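Diaminopimelate decarboxylase (Psychromonas ingrahamii, PDB 4XG1) probably catalyses the pyridoxal-phosphate-dependent decarboxylation of meso-diaminopimelate to L-lysine, the final step of lysine biosynthesis by this pathway. Local coordinates at residues G78-S83 / V101-G106; M121-E126 / V143-S148. All coordinates share one frame; numbering follows the deposited sequence.

How the interactions relate
Both contacts are buried and belong to the same curled parallel sheet. Interaction 1 pairs strand 78-81 with strand 100-102, and interaction 2 pairs strand 122-125 with strand 145-152. Strands 100-102 and 122-125 are neighbours: F102 N and O probably bond to C122 O and N124 N. Each contact closes one beta-alpha-beta unit, and the two follow in series along the chain. Interaction 1 lies nearer the centre of the chain and carries a carboxylate and a hydroxyl beside the cofactor. Interaction 2 lies farther out and does not touch the cofactor. C122, N124 and S148 form its polar group on the barrel side, while F123, V125 and I147 make apolar packing on the other.

Interaction 1 (G78-S83 / V101-G106); sequences GFDIVS and VFSGVG. With LLP ((2S)-2-amino-6-[[3-hydroxy-2-methyl-5-(phosphonooxymethyl)pyridin-4-yl]methylideneamino]hexanoic acid), chain T.
D80 and S103 meet beside the bound pyridoxal phosphate-lysine adduct. S103 OG donates to D80 OD1 at 2.5 Å, and D80 OD1 receives it on its syn lone pair. The second oxygen, D80 OD2, lies 3.2 Å from the pyridine nitrogen N1 of the adduct. S103 OG is also 3.8 Å from the ring methyl C2' of the adduct. D80 CG stands anti to the backbone N (chi1 175°), which brings the carboxylate over to V101 and S103. V101 CG2 packs against D80 OD1. An alanine in place of D80 would probably leave the S103 hydroxyl without this acceptor and open a gap beside the pyridine nitrogen.

The backbone beneath is a parallel ladder. V101 N bonds to F79 O, I81 N to V101 O, and S103 N to I81 O at 2.8 Å. Helix 84-92 connects the two strands in a right-handed beta-alpha-beta unit of the TIM barrel, as in the class-II decarboxylases. D80 and V101 share the cofactor side of the sheet, but of the two segments only D80 and S103 come close to the adduct.

I81 and F102 lie on the opposite side of the sheet, where F102 packs on helix 109-117. I81 CD1 sits over one face of the F102 ring, 4.2 Å from its centroid, a CH-pi contact. V82 O meets the edge of that ring in its plane. K107 adds a cation-pi contact. S83 is the N-cap of helix 84-92: its OG bonds to E86 N and to N385 O of the second subunit. The E274 carboxylate lies close to D80 OD2, and N124 touches S103.

Interaction 2 (M121-E126 / V143-S148); sequences MCFNVE and VKAPIS
F123 turns the edge of its ring to P146. The carbonyl oxygen P146 O lies in the ring plane, 3.2 Å from F123 CD1. F123 CG is anti to its own carbonyl carbon and beside the backbone N (chi1 -68°). This sets the ring edge against that oxygen, which also accepts F123 N at 2.9 Å. F123 CE1 lies at loose van der Waals distance from P146 CD and A145 CB alike. The proline ring lies against the backbone of M121: P146 CG and CB are both 3.1 Å from M121 O.

I147 is on the same side of the sheet as F123. Its CG2 approaches F123 CB, while V125 CG2 comes to 4.3 Å from I147 CB. These apolar groups belong to the helix side. F123 packs on I112, A115 and L116 of helix 109-117, and V125 packs on helix 128-140.

The two strands and helix 128-140 form a beta-alpha-beta unit of the TIM barrel. They run parallel, with 42° between the N-to-C directions of the short segments. S148 N bonds to F123 O, and V125 N bonds to S148 O with the donor 37° out of the carbonyl plane.

N124 and S148 share the opposite side of the sheet, toward the barrel interior. C122 SG comes within 3.1 Å of S148 OG. Two residues farther along the same strand as C122, N124 OD1 stands 3.6 Å from S148 OG, a loose approach. N124 ND2 makes a weak hydrogen bond to D236, and S148 packs on D198. N124 also touches E274, a predicted cofactor-binding residue, and its side chain is about 6 Å from the bound adduct.

Interaction 1 (G78-S83 / V101-G106)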
ATOM      1  N   GLY B  78      16.377  -4.736 -21.101  1.00 14.83           N
ATOM      2  CA  GLY B  78      16.621  -3.466 -20.424  1.00 14.70           C
ATOM      3  C   GLY B  78      15.562  -3.315 -19.325  1.00 14.21           C
ATOM      4  O   GLY B  78      14.691  -4.174 -19.159  1.00 11.98           O
ATOM      5  N   PHE B  79      15.668  -2.215 -18.581  1.00 14.62           N
ATOM      6  CA  PHE B  79      14.816  -1.968 -17.439  1.00 15.16           C
ATOM      7  C   PHE B  79      14.437  -0.523 -17.360  1.00 15.35           C
ATOM      8  O   PHE B  79      15.257   0.355 -17.622  1.00 17.51           O
ATOM      9  CB  PHE B  79      15.538  -2.367 -16.177  1.00 14.86           C
ATOM     10  CG  PHE B  79      15.832  -3.831 -16.121  1.00 15.10           C
ATOM     11  CD1 PHE B  79      14.881  -4.723 -15.658  1.00 14.58           C
ATOM     12  CD2 PHE B  79      17.059  -4.329 -16.577  1.00 15.22           C
ATOM     13  CE1 PHE B  79      15.132  -6.089 -15.649  1.00 14.87           C
ATOM     14  CE2 PHE B  79      17.314  -5.682 -16.588  1.00 14.26           C
ATOM     15  CZ  PHE B  79      16.353  -6.571 -16.120  1.00 14.75           C
ATOM     16  N   ASP B  80      13.182  -0.280 -17.025  1.00 15.09           N
ATOM     17  CA  ASP B  80      12.704   1.069 -16.741  1.00 14.52           C
ATOM     18  C   ASP B  80      12.524   1.154 -15.219  1.00 12.28           C
ATOM     19  O   ASP B  80      11.840   0.321 -14.638  1.00 12.72           O
ATOM     20  CB  ASP B  80      11.386   1.283 -17.485  1.00 15.93           C
ATOM     21  CG  ASP B  80      10.737   2.604 -17.164  1.00 18.05           C
ATOM     22  OD1 ASP B  80      11.469   3.611 -16.972  1.00 17.73           O
ATOM     23  OD2 ASP B  80       9.471   2.626 -17.117  1.00 20.42           O
ATOM     24  N   ILE B  81      13.145   2.140 -14.603  1.00 10.11           N
ATOM     25  CA  ILE B  81      13.177   2.254 -13.184  1.00  9.28           C
ATOM     26  C   ILE B  81      12.640   3.598 -12.785  1.00  9.12           C
ATOM     27  O   ILE B  81      12.634   4.531 -13.596  1.00  9.35           O
ATOM     28  CB  ILE B  81      14.606   2.144 -12.593  1.00  9.04           C
ATOM     29  CG1 ILE B  81      15.452   3.370 -12.938  1.00  8.80           C
ATOM     30  CG2 ILE B  81      15.280   0.850 -13.035  1.00  8.76           C
ATOM     31  CD1 ILE B  81      16.825   3.340 -12.317  1.00  8.91           C
ATOM     32  N   VAL B  82      12.205   3.710 -11.524  1.00  8.57           N
ATOM     33  CA  VAL B  82      11.705   4.968 -10.985  1.00  8.23           C
ATOM     34  C   VAL B  82      12.336   5.407  -9.692  1.00  7.91           C
ATOM     35  O   VAL B  82      11.904   6.411  -9.118  1.00  7.84           O
ATOM     36  CB  VAL B  82      10.171   4.935 -10.778  1.00  8.44           C
ATOM     37  CG1 VAL B  82       9.488   4.718 -12.126  1.00  8.55           C
ATOM     38  CG2 VAL B  82       9.780   3.831  -9.807  1.00  8.40           C
ATOM     39  N   SER B  83      13.374   4.725  -9.243  1.00  7.76           N
ATOM     40  CA  SER B  83      14.021   5.103  -7.987  1.00  7.83           C
ATOM     41  C   SER B  83      15.382   4.499  -7.910  1.00  8.08           C
ATOM     42  O   SER B  83      15.685   3.559  -8.639  1.00  8.62           O
ATOM     43  CB  SER B  83      13.203   4.635  -6.775  1.00  7.61           C
ATOM     44  OG  SER B  83      13.202   3.226  -6.675  1.00  7.55           O
ATOM     45  N   VAL B 101      16.629   2.839 -18.408  1.00 19.61           N
ATOM     46  CA  VAL B 101      16.119   4.210 -18.415  1.00 20.73           C
ATOM     47  C   VAL B 101      15.400   4.492 -17.109  1.00 19.81           C
ATOM     48  O   VAL B 101      14.811   3.608 -16.513  1.00 19.70           O
ATOM     49  CB  VAL B 101      15.246   4.497 -19.655  1.00 22.24           C
ATOM     50  CG1 VAL B 101      15.954   3.961 -20.901  1.00 23.13           C
ATOM     51  CG2 VAL B 101      13.880   3.847 -19.553  1.00 23.37           C
ATOM     52  N   PHE B 102      15.522   5.713 -16.643  1.00 19.38           N
ATOM     53  CA  PHE B 102      15.013   6.175 -15.369  1.00 18.11           C
ATOM     54  C   PHE B 102      13.879   7.205 -15.540  1.00 18.58           C
ATOM     55  O   PHE B 102      14.127   8.329 -15.836  1.00 18.10           O
ATOM     56  CB  PHE B 102      16.193   6.754 -14.625  1.00 16.89           C
ATOM     57  CG  PHE B 102      15.976   7.115 -13.197  1.00 16.67           C
ATOM     58  CD1 PHE B 102      14.834   6.848 -12.504  1.00 16.53           C
ATOM     59  CD2 PHE B 102      16.988   7.707 -12.539  1.00 16.30           C
ATOM     60  CE1 PHE B 102      14.706   7.190 -11.204  1.00 15.50           C
ATOM     61  CE2 PHE B 102      16.864   8.073 -11.245  1.00 16.98           C
ATOM     62  CZ  PHE B 102      15.699   7.807 -10.564  1.00 16.29           C
ATOM     63  N   SER B 103      12.644   6.777 -15.298  1.00 16.87           N
ATOM     64  CA  SER B 103      11.432   7.626 -15.271  1.00 15.90           C
ATOM     65  C   SER B 103      11.158   8.171 -13.863  1.00 14.08           C
ATOM     66  O   SER B 103      11.800   7.770 -12.901  1.00 14.65           O
ATOM     67  CB  SER B 103      10.217   6.830 -15.747  1.00 15.82           C
ATOM     68  OG  SER B 103      10.528   5.931 -16.818  1.00 16.90           O
ATOM     69  N   GLY B 104      10.269   9.141 -13.744  1.00 13.16           N
ATOM     70  CA  GLY B 104       9.863   9.640 -12.426  1.00 13.14           C
ATOM     71  C   GLY B 104       9.845  11.150 -12.276  1.00 13.49           C
ATOM     72  O   GLY B 104      10.778  11.813 -12.658  1.00 13.55           O
ATOM     73  N   VAL B 105       8.759  11.697 -11.731  1.00 13.87           N
ATOM     74  CA  VAL B 105       8.630  13.144 -11.586  1.00 13.62           C
ATOM     75  C   VAL B 105       9.393  13.715 -10.431  1.00 13.11           C
ATOM     76  O   VAL B 105       9.453  14.926 -10.307  1.00 13.39           O
ATOM     77  CB  VAL B 105       7.166  13.620 -11.356  1.00 14.44           C
ATOM     78  CG1 VAL B 105       6.311  13.441 -12.580  1.00 14.95           C
ATOM     79  CG2 VAL B 105       6.523  12.908 -10.166  1.00 14.99           C
ATOM     80  N   GLY B 106       9.901  12.881  -9.535  1.00 13.11           N
ATOM     81  CA  GLY B 106      10.440  13.387  -8.262  1.00 12.40           C
ATOM     82  C   GLY B 106      11.832  12.921  -7.965  1.00 12.36           C
ATOM     83  O   GLY B 106      12.203  12.731  -6.800  1.00 13.55           O
TER
HETATM   84  N1  LLP T 508       6.472   3.527 -17.791  1.00  9.41           N
HETATM   85  C2  LLP T 508       6.087   4.514 -16.973  1.00  9.06           C
HETATM   86  C2' LLP T 508       6.770   5.855 -17.067  1.00  9.02           C
HETATM   87  C3  LLP T 508       5.020   4.228 -15.995  1.00  9.09           C
HETATM   88  O3  LLP T 508       4.575   5.200 -15.167  1.00  9.55           O
HETATM   89  C4  LLP T 508       4.406   2.896 -15.969  1.00  8.87           C
HETATM   90  C4' LLP T 508       3.295   2.520 -15.040  1.00  9.12           C
HETATM   91  C5  LLP T 508       4.917   1.892 -16.924  1.00  8.42           C
HETATM   92  C6  LLP T 508       5.946   2.272 -17.774  1.00  9.07           C
HETATM   93  C5' LLP T 508       4.391   0.484 -16.985  1.00  7.86           C
HETATM   94  OP4 LLP T 508       3.053   0.423 -17.282  1.00  7.19           O
HETATM   95  P   LLP T 508       2.254  -0.951 -17.487  1.00  7.64           P
HETATM   96  OP1 LLP T 508       2.667  -1.797 -16.291  1.00  7.01           O
HETATM   97  OP2 LLP T 508       0.758  -0.593 -17.650  1.00  6.90           O
HETATM   98  OP3 LLP T 508       2.608  -1.498 -18.884  1.00  7.61           O
HETATM   99  N   LLP T 508      -0.722   0.366  -9.524  1.00  8.90           N
HETATM  100  CA  LLP T 508      -1.532   0.382 -10.810  1.00  9.03           C
HETATM  101  CB  LLP T 508      -0.624   0.402 -12.034  1.00  9.14           C
HETATM  102  CG  LLP T 508      -0.343   1.764 -12.640  1.00  9.21           C
HETATM  103  CD  LLP T 508       1.130   1.986 -12.904  1.00  9.07           C
HETATM  104  CE  LLP T 508       1.336   3.279 -13.715  1.00  9.33           C
HETATM  105  NZ  LLP T 508       2.686   3.566 -14.241  1.00  9.17           N
HETATM  106  C   LLP T 508      -2.339  -0.892 -10.887  1.00  8.89           C
HETATM  107  O   LLP T 508      -2.211  -1.780 -10.062  1.00  8.30           O
HETATM  108  OXT LLP T 508      -3.141  -1.103 -11.781  1.00  9.16           O

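Interaction 2 (M121-E126 / V143-S148)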
ATOM      1  N   MET B 121      21.515   4.415 -19.522  1.00 24.48           N
ATOM      2  CA  MET B 121      21.163   4.871 -20.853  1.00 25.44           C
ATOM      3  C   MET B 121      20.520   6.270 -20.924  1.00 26.87           C
ATOM      4  O   MET B 121      20.902   7.054 -21.775  1.00 26.99           O
ATOM      5  CB  MET B 121      20.203   3.891 -21.512  1.00 25.70           C
ATOM      6  CG  MET B 121      19.933   4.172 -22.975  1.00 26.90           C
ATOM      7  SD  MET B 121      18.908   2.879 -23.732  1.00 31.20           S
ATOM      8  CE  MET B 121      20.087   1.569 -23.890  1.00 35.62           C
ATOM      9  N   CYS B 122      19.542   6.583 -20.073  1.00 26.28           N
ATOM     10  CA  CYS B 122      18.730   7.788 -20.295  1.00 25.41           C
ATOM     11  C   CYS B 122      17.873   8.155 -19.081  1.00 23.54           C
ATOM     12  O   CYS B 122      17.363   7.290 -18.400  1.00 23.14           O
ATOM     13  CB  CYS B 122      17.825   7.571 -21.536  1.00 25.17           C
ATOM     14  SG  CYS B 122      17.224   9.065 -22.317  1.00 25.96           S
ATOM     15  N   PHE B 123      17.716   9.446 -18.853  1.00 22.78           N
ATOM     16  CA  PHE B 123      16.791   9.990 -17.885  1.00 22.60           C
ATOM     17  C   PHE B 123      15.567  10.499 -18.632  1.00 21.62           C
ATOM     18  O   PHE B 123      15.690  11.366 -19.457  1.00 24.38           O
ATOM     19  CB  PHE B 123      17.407  11.160 -17.142  1.00 23.93           C
ATOM     20  CG  PHE B 123      18.538  10.785 -16.235  1.00 28.37           C
ATOM     21  CD1 PHE B 123      19.826  10.591 -16.743  1.00 31.86           C
ATOM     22  CD2 PHE B 123      18.332  10.627 -14.866  1.00 29.70           C
ATOM     23  CE1 PHE B 123      20.877  10.244 -15.911  1.00 31.39           C
ATOM     24  CE2 PHE B 123      19.376  10.285 -14.025  1.00 30.94           C
ATOM     25  CZ  PHE B 123      20.649  10.085 -14.550  1.00 33.57           C
ATOM     26  N   ASN B 124      14.394   9.943 -18.370  1.00 21.53           N
ATOM     27  CA  ASN B 124      13.160  10.443 -18.942  1.00 19.63           C
ATOM     28  C   ASN B 124      12.658  11.577 -18.064  1.00 18.59           C
ATOM     29  O   ASN B 124      12.073  11.337 -17.013  1.00 19.38           O
ATOM     30  CB  ASN B 124      12.136   9.321 -19.026  1.00 20.65           C
ATOM     31  CG  ASN B 124      12.520   8.263 -20.042  1.00 22.49           C
ATOM     32  OD1 ASN B 124      13.255   8.551 -20.995  1.00 27.14           O
ATOM     33  ND2 ASN B 124      12.050   7.025 -19.850  1.00 22.49           N
ATOM     34  N   VAL B 125      12.892  12.816 -18.501  1.00 17.56           N
ATOM     35  CA  VAL B 125      12.632  14.013 -17.696  1.00 16.22           C
ATOM     36  C   VAL B 125      11.180  14.496 -17.798  1.00 15.35           C
ATOM     37  O   VAL B 125      10.580  14.504 -18.881  1.00 14.23           O
ATOM     38  CB  VAL B 125      13.571  15.180 -18.095  1.00 16.69           C
ATOM     39  CG1 VAL B 125      13.272  16.455 -17.314  1.00 16.65           C
ATOM     40  CG2 VAL B 125      15.014  14.789 -17.884  1.00 17.23           C
ATOM     41  N   GLU B 126      10.661  14.961 -16.662  1.00 15.08           N
ATOM     42  CA  GLU B 126       9.242  15.301 -16.493  1.00 15.80           C
ATOM     43  C   GLU B 126       8.975  16.753 -16.080  1.00 16.16           C
ATOM     44  O   GLU B 126       7.849  17.176 -16.041  1.00 15.55           O
ATOM     45  CB  GLU B 126       8.643  14.387 -15.408  1.00 15.72           C
ATOM     46  CG  GLU B 126       8.832  12.906 -15.733  1.00 15.93           C
ATOM     47  CD  GLU B 126       7.568  12.063 -15.597  1.00 15.50           C
ATOM     48  OE1 GLU B 126       6.468  12.657 -15.580  1.00 14.34           O
ATOM     49  OE2 GLU B 126       7.698  10.807 -15.523  1.00 14.80           O
ATOM     50  N   VAL B 143      30.216  14.779 -15.847  1.00 41.60           N
ATOM     51  CA  VAL B 143      29.761  13.891 -16.932  1.00 41.36           C
ATOM     52  C   VAL B 143      28.681  14.594 -17.734  1.00 39.44           C
ATOM     53  O   VAL B 143      28.234  15.667 -17.364  1.00 34.96           O
ATOM     54  CB  VAL B 143      29.191  12.541 -16.419  1.00 42.69           C
ATOM     55  CG1 VAL B 143      30.313  11.642 -15.931  1.00 42.63           C
ATOM     56  CG2 VAL B 143      28.139  12.763 -15.323  1.00 45.44           C
ATOM     57  N   LYS B 144      28.249  13.944 -18.804  1.00 39.68           N
ATOM     58  CA  LYS B 144      27.123  14.401 -19.589  1.00 43.64           C
ATOM     59  C   LYS B 144      25.910  13.454 -19.484  1.00 40.60           C
ATOM     60  O   LYS B 144      25.977  12.273 -19.868  1.00 35.77           O
ATOM     61  CB  LYS B 144      27.546  14.559 -21.038  1.00 49.81           C
ATOM     62  CG  LYS B 144      28.338  15.832 -21.267  1.00 59.00           C
ATOM     63  CD  LYS B 144      28.436  16.168 -22.740  1.00 67.95           C
ATOM     64  CE  LYS B 144      28.841  17.621 -22.930  1.00 74.85           C
ATOM     65  NZ  LYS B 144      28.834  18.007 -24.365  1.00 81.43           N
ATOM     66  N   ALA B 145      24.814  13.987 -18.938  1.00 38.77           N
ATOM     67  CA  ALA B 145      23.624  13.190 -18.596  1.00 31.87           C
ATOM     68  C   ALA B 145      22.759  12.978 -19.787  1.00 25.93           C
ATOM     69  O   ALA B 145      22.304  13.929 -20.351  1.00 28.62           O
ATOM     70  CB  ALA B 145      22.842  13.905 -17.512  1.00 33.37           C
ATOM     71  N   PRO B 146      22.534  11.729 -20.189  1.00 23.35           N
ATOM     72  CA  PRO B 146      21.691  11.479 -21.342  1.00 24.13           C
ATOM     73  C   PRO B 146      20.234  11.654 -20.975  1.00 28.09           C
ATOM     74  O   PRO B 146      19.820  11.194 -19.920  1.00 30.61           O
ATOM     75  CB  PRO B 146      21.979  10.009 -21.705  1.00 23.30           C
ATOM     76  CG  PRO B 146      22.470   9.398 -20.465  1.00 23.19           C
ATOM     77  CD  PRO B 146      23.117  10.490 -19.653  1.00 23.47           C
ATOM     78  N   ILE B 147      19.451  12.307 -21.826  1.00 29.69           N
ATOM     79  CA  ILE B 147      18.080  12.672 -21.450  1.00 29.07           C
ATOM     80  C   ILE B 147      17.078  12.614 -22.583  1.00 28.03           C
ATOM     81  O   ILE B 147      17.423  12.908 -23.729  1.00 34.61           O
ATOM     82  CB  ILE B 147      18.012  14.053 -20.818  1.00 30.42           C
ATOM     83  CG1 ILE B 147      18.254  15.144 -21.858  1.00 34.62           C
ATOM     84  CG2 ILE B 147      18.978  14.201 -19.667  1.00 31.01           C
ATOM     85  CD1 ILE B 147      16.979  15.849 -22.273  1.00 36.31           C
ATOM     86  N   SER B 148      15.870  12.148 -22.272  1.00 24.06           N
ATOM     87  CA  SER B 148      14.699  12.399 -23.080  1.00 22.09           C
ATOM     88  C   SER B 148      13.787  13.294 -22.286  1.00 22.43           C
ATOM     89  O   SER B 148      13.968  13.499 -21.085  1.00 21.32           O
ATOM     90  CB  SER B 148      13.930  11.155 -23.427  1.00 21.75           C
ATOM     91  OG  SER B 148      14.779  10.107 -23.823  1.00 26.89           O
TER